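Local coordinates for GH3 beta-N-acetylglucosaminidase (Paenibacillaceae, PDB 6K5J), which hydrolyses terminal, non-reducing beta-linked N-acetylglucosamine residues, as a glycoside hydrolase family 3 beta-N-acetylglucosaminidase, at residues A[179-184]-A[214-219]. Numbering follows the deposited sequence.
Sequences ATVKHF and APFREA. With NAG (2-acetamido-2-deoxy-beta-D-glucopyranose), chain B.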
ATOM      1  N   ALA A 179      -4.434 -11.951  -5.187  1.00 18.60           N
ATOM      2  CA  ALA A 179      -4.363 -11.054  -4.043  1.00 19.22           C
ATOM      3  C   ALA A 179      -3.396 -11.603  -3.003  1.00 20.92           C
ATOM      4  O   ALA A 179      -3.266 -12.817  -2.822  1.00 18.23           O
ATOM      5  CB  ALA A 179      -5.743 -10.864  -3.409  1.00 17.38           C
ATOM      6  N   THR A 180      -2.728 -10.687  -2.300  1.00 17.25           N
ATOM      7  CA  THR A 180      -1.769 -11.029  -1.249  1.00 17.85           C
ATOM      8  C   THR A 180      -2.139 -10.216  -0.015  1.00 18.96           C
ATOM      9  O   THR A 180      -1.752  -9.046   0.092  1.00 17.86           O
ATOM     10  CB  THR A 180      -0.326 -10.734  -1.663  1.00 17.02           C
ATOM     11  OG1 THR A 180      -0.051 -11.297  -2.944  1.00 19.92           O
ATOM     12  CG2 THR A 180       0.673 -11.320  -0.627  1.00 19.20           C
ATOM     13  N   VAL A 181      -2.871 -10.818   0.925  1.00 16.06           N
ATOM     14  CA  VAL A 181      -3.213 -10.079   2.136  1.00 17.15           C
ATOM     15  C   VAL A 181      -1.971  -9.933   3.007  1.00 19.20           C
ATOM     16  O   VAL A 181      -1.149 -10.854   3.105  1.00 18.33           O
ATOM     17  CB  VAL A 181      -4.380 -10.755   2.880  1.00 17.15           C
ATOM     18  CG1 VAL A 181      -5.644 -10.620   2.039  1.00 17.54           C
ATOM     19  CG2 VAL A 181      -4.081 -12.230   3.183  1.00 18.39           C
ATOM     20  N   LYS A 182      -1.826  -8.768   3.647  1.00 17.80           N
ATOM     21  CA  LYS A 182      -0.604  -8.437   4.373  1.00 18.76           C
ATOM     22  C   LYS A 182      -0.971  -7.515   5.535  1.00 16.70           C
ATOM     23  O   LYS A 182      -2.026  -6.881   5.520  1.00 17.07           O
ATOM     24  CB  LYS A 182       0.430  -7.802   3.418  1.00 17.00           C
ATOM     25  CG  LYS A 182       0.034  -6.413   2.853  1.00 16.10           C
ATOM     26  CD  LYS A 182       1.058  -5.948   1.785  1.00 15.21           C
ATOM     27  CE  LYS A 182       0.843  -4.475   1.375  1.00 14.69           C
ATOM     28  NZ  LYS A 182       1.772  -4.092   0.240  1.00 17.27           N
ATOM     29  N   HIS A 183      -0.127  -7.453   6.571  1.00 17.00           N
ATOM     30  CA  HIS A 183       1.122  -8.177   6.772  1.00 17.47           C
ATOM     31  C   HIS A 183       0.926  -9.128   7.960  1.00 17.81           C
ATOM     32  O   HIS A 183       0.868  -8.683   9.115  1.00 18.59           O
ATOM     33  CB  HIS A 183       2.278  -7.207   7.072  1.00 15.57           C
ATOM     34  CG  HIS A 183       2.471  -6.125   6.044  1.00 14.50           C
ATOM     35  ND1 HIS A 183       1.687  -4.990   5.994  1.00 18.08           N
ATOM     36  CD2 HIS A 183       3.375  -6.002   5.042  1.00 18.15           C
ATOM     37  CE1 HIS A 183       2.101  -4.213   5.007  1.00 18.55           C
ATOM     38  NE2 HIS A 183       3.122  -4.805   4.410  1.00 19.24           N
ATOM     39  N   PHE A 184       0.840 -10.424   7.676  1.00 17.97           N
ATOM     40  CA  PHE A 184       0.400 -11.394   8.675  1.00 18.53           C
ATOM     41  C   PHE A 184       1.454 -11.566   9.774  1.00 17.82           C
ATOM     42  O   PHE A 184       2.646 -11.669   9.476  1.00 18.62           O
ATOM     43  CB  PHE A 184       0.119 -12.741   7.993  1.00 17.29           C
ATOM     44  CG  PHE A 184      -0.369 -13.812   8.933  1.00 17.77           C
ATOM     45  CD1 PHE A 184       0.531 -14.652   9.576  1.00 18.61           C
ATOM     46  CD2 PHE A 184      -1.725 -13.988   9.161  1.00 18.54           C
ATOM     47  CE1 PHE A 184       0.087 -15.641  10.453  1.00 19.61           C
ATOM     48  CE2 PHE A 184      -2.188 -14.981  10.026  1.00 21.17           C
ATOM     49  CZ  PHE A 184      -1.280 -15.806  10.679  1.00 17.78           C
ATOM     50  N   ALA A 214      -8.274 -11.647  12.991  1.00 20.26           N
ATOM     51  CA  ALA A 214      -9.647 -11.832  12.516  1.00 18.72           C
ATOM     52  C   ALA A 214      -9.816 -11.578  11.021  1.00 21.43           C
ATOM     53  O   ALA A 214     -10.441 -12.413  10.344  1.00 21.49           O
ATOM     54  CB  ALA A 214     -10.600 -10.958  13.350  1.00 21.06           C
ATOM     55  N   PRO A 215      -9.321 -10.479  10.439  1.00 21.28           N
ATOM     56  CA  PRO A 215      -9.525 -10.303   8.991  1.00 21.34           C
ATOM     57  C   PRO A 215      -8.756 -11.311   8.156  1.00 20.61           C
ATOM     58  O   PRO A 215      -9.249 -11.713   7.092  1.00 19.22           O
ATOM     59  CB  PRO A 215      -9.060  -8.858   8.732  1.00 19.19           C
ATOM     60  CG  PRO A 215      -8.162  -8.539   9.861  1.00 20.99           C
ATOM     61  CD  PRO A 215      -8.673  -9.307  11.050  1.00 20.43           C
ATOM     62  N   PHE A 216      -7.577 -11.755   8.615  1.00 20.01           N
ATOM     63  CA  PHE A 216      -6.865 -12.804   7.888  1.00 20.80           C
ATOM     64  C   PHE A 216      -7.658 -14.109   7.875  1.00 19.14           C
ATOM     65  O   PHE A 216      -7.721 -14.786   6.844  1.00 18.21           O
ATOM     66  CB  PHE A 216      -5.476 -13.021   8.492  1.00 18.78           C
ATOM     67  CG  PHE A 216      -4.546 -11.855   8.288  1.00 20.13           C
ATOM     68  CD1 PHE A 216      -3.947 -11.639   7.055  1.00 17.03           C
ATOM     69  CD2 PHE A 216      -4.281 -10.969   9.326  1.00 17.12           C
ATOM     70  CE1 PHE A 216      -3.088 -10.558   6.857  1.00 17.58           C
ATOM     71  CE2 PHE A 216      -3.415  -9.890   9.136  1.00 18.25           C
ATOM     72  CZ  PHE A 216      -2.813  -9.694   7.905  1.00 14.89           C
ATOM     73  N   ARG A 217      -8.275 -14.467   9.007  1.00 20.93           N
ATOM     74  CA  ARG A 217      -9.126 -15.658   9.064  1.00 22.07           C
ATOM     75  C   ARG A 217     -10.257 -15.569   8.056  1.00 20.90           C
ATOM     76  O   ARG A 217     -10.563 -16.544   7.363  1.00 19.84           O
ATOM     77  CB  ARG A 217      -9.718 -15.840  10.471  1.00 23.50           C
ATOM     78  CG  ARG A 217      -8.775 -16.374  11.520  1.00 25.68           C
ATOM     79  CD  ARG A 217      -9.557 -16.845  12.766  1.00 26.14           C
ATOM     80  NE  ARG A 217     -10.517 -15.839  13.229  1.00 24.66           N
ATOM     81  CZ  ARG A 217     -10.288 -15.026  14.258  1.00 24.72           C
ATOM     82  NH1 ARG A 217      -9.136 -15.102  14.919  1.00 25.82           N
ATOM     83  NH2 ARG A 217     -11.196 -14.129  14.617  1.00 23.84           N
ATOM     84  N   GLU A 218     -10.907 -14.406   7.978  1.00 21.71           N
ATOM     85  CA  GLU A 218     -12.024 -14.253   7.057  1.00 23.16           C
ATOM     86  C   GLU A 218     -11.566 -14.355   5.611  1.00 21.61           C
ATOM     87  O   GLU A 218     -12.273 -14.927   4.776  1.00 23.66           O
ATOM     88  CB  GLU A 218     -12.732 -12.916   7.302  1.00 23.31           C
ATOM     89  CG  GLU A 218     -13.313 -12.776   8.697  1.00 30.17           C
ATOM     90  CD  GLU A 218     -14.465 -13.742   8.928  1.00 37.94           C
ATOM     91  OE1 GLU A 218     -15.081 -14.172   7.925  1.00 34.49           O
ATOM     92  OE2 GLU A 218     -14.751 -14.073  10.103  1.00 41.05           O
ATOM     93  N   ALA A 219     -10.401 -13.781   5.287  1.00 20.80           N
ATOM     94  CA  ALA A 219      -9.865 -13.875   3.928  1.00 19.11           C
ATOM     95  C   ALA A 219      -9.510 -15.314   3.577  1.00 18.75           C
ATOM     96  O   ALA A 219      -9.819 -15.800   2.480  1.00 17.91           O
ATOM     97  CB  ALA A 219      -8.629 -12.978   3.782  1.00 18.98           C
TER
HETATM   98  C1  NAG B 601       7.805  -3.734   2.180  1.00 22.67           C
HETATM   99  C2  NAG B 601       6.347  -3.389   2.579  1.00 21.34           C
HETATM  100  C3  NAG B 601       5.336  -4.271   1.826  1.00 20.23           C
HETATM  101  C4  NAG B 601       5.636  -4.312   0.333  1.00 19.76           C
HETATM  102  C5  NAG B 601       7.078  -4.745   0.127  1.00 22.04           C
HETATM  103  C6  NAG B 601       7.493  -4.821  -1.325  1.00 21.53           C
HETATM  104  C7  NAG B 601       5.609  -2.640   4.814  1.00 21.16           C
HETATM  105  C8  NAG B 601       5.511  -3.012   6.269  1.00 18.32           C
HETATM  106  N2  NAG B 601       6.180  -3.550   4.018  1.00 18.72           N
HETATM  107  O1  NAG B 601       8.631  -2.725   2.657  1.00 27.90           O
HETATM  108  O3  NAG B 601       4.015  -3.781   2.031  1.00 18.61           O
HETATM  109  O4  NAG B 601       4.763  -5.226  -0.320  1.00 18.22           O
HETATM  110  O5  NAG B 601       7.927  -3.778   0.753  1.00 20.51           O
HETATM  111  O6  NAG B 601       7.585  -3.527  -1.907  1.00 21.88           O
HETATM  112  O7  NAG B 601       5.170  -1.577   4.381  1.00 20.36           O
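O3 of the bound NAG is gripped by both His183 and Lys182: His183 NE2 lies 2.7 Å from it, in a bond of 162°, and Lys182 NZ donates to it over 2.9 Å. The lysine chain runs extended beyond CG; its ammonium also hydrogen-bonds Phe134 O and forms a salt bridge with Glu85, while Asp139 holds His183 ND1 as a second-shell partner. Asp83, Arg152 and Asp268 also bind the sugar. The imidazole is sandwiched, with Lys182 CG over the centre of one face and the acetamido methyl C8 of NAG over the other, offset toward the rim.

Behind this pair, Phe216 comes in from the helix with its rim to the backbone: CZ stands 3.7 Å from Lys182 C, at the cis peptide that joins Lys182 to His183. Phe184, its CG anti to the backbone N (chi1 -179°), turns an edge to the Phe216 face in a T-shaped pair, planes at 83° and Phe184 CD2 3.6 Å from Phe216 CG. Phe184 CA lies 4.2 Å from the Phe216 centroid, a CH-pi contact over the face. Val181 CG2 touches the rim at Phe216 CD1 (3.9 Å), and Val181 CG1 meets Ala219 CB at 4.2 Å.

Segment 214-219 of helix 213-222 runs nearly antiparallel to 179-182, axes 9.7 Å apart at closest. The helix leads to parallel strand 226-229, a beta-alpha-beta crossover of the TIM-barrel-like domain; helix 158-174 packs on Val181 and Pro215, helix 249-258 on Phe184.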